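Local coordinates for regulatory protein PCRH (Pseudomonas aeruginosa, PDB 2XCC), which probably acts as a tetratricopeptide-repeat class II chaperone of the type III secretion system, binding the translocator proteins before their export, at the interface of chains A and B. Coordinates in Å, arbitrary orientation; residue numbers count along the deposited sequence, not the author numbering. Chains: chain A/B, Regulatory protein PCRH.

The interface of chains A and B. Residues chain A 42, 45-46, 49, 55, 77; chain B 73, 76-77, 80-81.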
loop_
_atom_site.group_PDB
_atom_site.type_symbol
_atom_site.label_atom_id
_atom_site.label_comp_id
_atom_site.label_asym_id
_atom_site.label_seq_id
_atom_site.Cartn_x
_atom_site.Cartn_y
_atom_site.Cartn_z
ATOM N N GLN A 42 -2.815 2.565 12.274
ATOM C CA GLN A 42 -2.311 1.246 11.916
ATOM C C GLN A 42 -3.466 0.238 12.076
ATOM O O GLN A 42 -3.832 -0.500 11.128
ATOM C CB GLN A 42 -1.097 0.882 12.790
ATOM C CG GLN A 42 -0.541 -0.532 12.560
ATOM C CD GLN A 42 0.209 -0.668 11.243
ATOM O OE1 GLN A 42 1.356 -0.245 11.127
ATOM N NE2 GLN A 42 -0.430 -1.278 10.254
ATOM N N CYS A 45 -6.106 0.809 9.510
ATOM C CA CYS A 45 -5.610 0.300 8.185
ATOM C C CYS A 45 -5.585 -1.206 8.106
ATOM O O CYS A 45 -5.542 -1.785 7.003
ATOM C CB CYS A 45 -4.189 0.801 7.858
ATOM S SG CYS A 45 -3.937 2.622 7.717
ATOM N N MET A 46 -5.525 -1.852 9.270
ATOM C CA MET A 46 -5.742 -3.315 9.397
ATOM C C MET A 46 -7.219 -3.677 9.145
ATOM O O MET A 46 -7.516 -4.646 8.470
ATOM C CB MET A 46 -5.323 -3.822 10.784
ATOM C CG MET A 46 -3.797 -4.077 11.019
ATOM S SD MET A 46 -2.875 -4.684 9.544
ATOM C CE MET A 46 -3.659 -6.238 9.079
ATOM N N HIS A 49 -8.716 -1.824 4.384
ATOM C CA HIS A 49 -7.652 -1.431 3.459
ATOM C C HIS A 49 -8.125 -0.586 2.279
ATOM O O HIS A 49 -7.438 -0.554 1.273
ATOM C CB HIS A 49 -6.925 -2.663 2.922
ATOM C CG HIS A 49 -7.387 -3.940 3.542
ATOM N ND1 HIS A 49 -8.175 -4.848 2.867
ATOM C CD2 HIS A 49 -7.215 -4.438 4.795
ATOM C CE1 HIS A 49 -8.437 -5.870 3.667
ATOM N NE2 HIS A 49 -7.874 -5.641 4.845
ATOM N N PHE A 55 -4.727 5.852 5.613
ATOM C CA PHE A 55 -3.354 6.045 5.139
ATOM C C PHE A 55 -2.937 7.503 5.167
ATOM O O PHE A 55 -1.859 7.804 5.641
ATOM C CB PHE A 55 -3.138 5.319 3.838
ATOM C CG PHE A 55 -3.522 3.924 3.942
ATOM C CD1 PHE A 55 -2.594 2.963 4.269
ATOM C CD2 PHE A 55 -4.838 3.549 3.804
ATOM C CE1 PHE A 55 -2.998 1.616 4.406
ATOM C CE2 PHE A 55 -5.239 2.197 3.914
ATOM C CZ PHE A 55 -4.311 1.258 4.211
ATOM N N TYR A 77 0.615 3.923 -1.002
ATOM C CA TYR A 77 -0.473 2.994 -1.096
ATOM C C TYR A 77 -1.783 3.797 -1.143
ATOM O O TYR A 77 -2.648 3.514 -1.940
ATOM C CB TYR A 77 -0.478 1.986 0.063
ATOM C CG TYR A 77 -1.719 1.107 0.032
ATOM C CD1 TYR A 77 -1.816 0.065 -0.884
ATOM C CD2 TYR A 77 -2.817 1.345 0.876
ATOM C CE1 TYR A 77 -2.922 -0.752 -0.941
ATOM C CE2 TYR A 77 -3.968 0.513 0.805
ATOM C CZ TYR A 77 -3.974 -0.536 -0.114
ATOM O OH TYR A 77 -5.049 -1.361 -0.274
ATOM N N GLN B 73 -1.830 -2.746 -6.071
ATOM C CA GLN B 73 -2.553 -2.438 -4.816
ATOM C C GLN B 73 -2.466 -3.573 -3.819
ATOM O O GLN B 73 -2.079 -3.366 -2.671
ATOM C CB GLN B 73 -4.057 -2.204 -5.086
ATOM C CG GLN B 73 -4.321 -1.106 -6.140
ATOM C CD GLN B 73 -5.811 -0.924 -6.526
ATOM O OE1 GLN B 73 -6.689 -1.669 -6.105
ATOM N NE2 GLN B 73 -6.071 0.066 -7.343
ATOM N N SER B 76 1.126 -4.131 -2.672
ATOM C CA SER B 76 1.571 -2.934 -1.955
ATOM C C SER B 76 0.936 -2.832 -0.586
ATOM O O SER B 76 1.526 -2.268 0.332
ATOM C CB SER B 76 1.298 -1.664 -2.759
ATOM O OG SER B 76 1.811 -1.774 -4.059
ATOM N N TYR B 77 -0.270 -3.365 -0.428
ATOM C CA TYR B 77 -0.848 -3.490 0.909
ATOM C C TYR B 77 -0.070 -4.579 1.637
ATOM O O TYR B 77 0.392 -4.370 2.736
ATOM C CB TYR B 77 -2.339 -3.836 0.870
ATOM C CG TYR B 77 -2.915 -3.884 2.254
ATOM C CD1 TYR B 77 -3.171 -2.719 2.946
ATOM C CD2 TYR B 77 -3.097 -5.088 2.904
ATOM C CE1 TYR B 77 -3.648 -2.756 4.242
ATOM C CE2 TYR B 77 -3.604 -5.143 4.193
ATOM C CZ TYR B 77 -3.856 -3.984 4.866
ATOM O OH TYR B 77 -4.317 -4.047 6.161
ATOM N N LEU B 80 3.103 -3.221 2.920
ATOM C CA LEU B 80 2.915 -2.134 3.866
ATOM C C LEU B 80 2.690 -2.679 5.265
ATOM O O LEU B 80 2.945 -2.016 6.245
ATOM C CB LEU B 80 1.707 -1.314 3.441
ATOM C CG LEU B 80 1.434 -0.049 4.225
ATOM C CD1 LEU B 80 2.562 0.970 4.119
ATOM C CD2 LEU B 80 0.163 0.513 3.694
ATOM N N MET B 81 2.219 -3.912 5.350
ATOM C CA MET B 81 1.809 -4.471 6.623
ATOM C C MET B 81 2.771 -5.535 7.009
ATOM O O MET B 81 2.857 -5.898 8.174
ATOM C CB MET B 81 0.393 -5.051 6.497
ATOM C CG MET B 81 -0.606 -3.994 6.052
ATOM S SD MET B 81 -0.728 -2.764 7.377
ATOM C CE MET B 81 -1.099 -1.245 6.534
#
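B:Tyr77, on helix 68-81 of chain B, reaches a surface that chain A builds from helices 34-47, 52-64 and 68-81 and from A:His49 in the loop. Its chi1 of -177° puts CG beside the carbonyl carbon and lets the phenol slant towards the C-terminal end of its own helix as it reaches chain A. At the base, B:Tyr77 CB packs 3.6 Å from CE1 of A:Tyr77; the two tyrosines, equivalent in sequence, cross obliquely rather than stack. Farther out, A:His49 CB sits over one face of the B:Tyr77 ring, 3.8 Å from the centroid in a CH-pi contact, and CG of B:Met81 lies over the rim of the opposite face. Such two-sided packing should limit ring rotation. B:Tyr77 CE1 approaches CZ of A:Phe55 at 4.1 Å, while B:Tyr77 CZ meets CD2 of A:His49 at 3.4 Å, the latter two side chains crossing at about a right angle. At the tip, B:Tyr77 OH donates a 2.7 Å hydrogen bond to the backbone O of A:Cys45, standing 25° out of the carbonyl plane, off the lone-pair direction. A:Tyr77 is itself held by its OH, which donates to O of A:His49 at 3.0 Å, within the carbonyl plane. Alongside, B:Leu80 CD2 meets A:Phe55 CE1 at 3.4 Å, and B:Met81 SD passes A:Met46 SD at 3.6 Å, the methionine side chains sliding past each other in opposite directions. This largely apolar, asymmetric patch joins two PcrH copies in the crystal assembly, which may not be the cellular dimer.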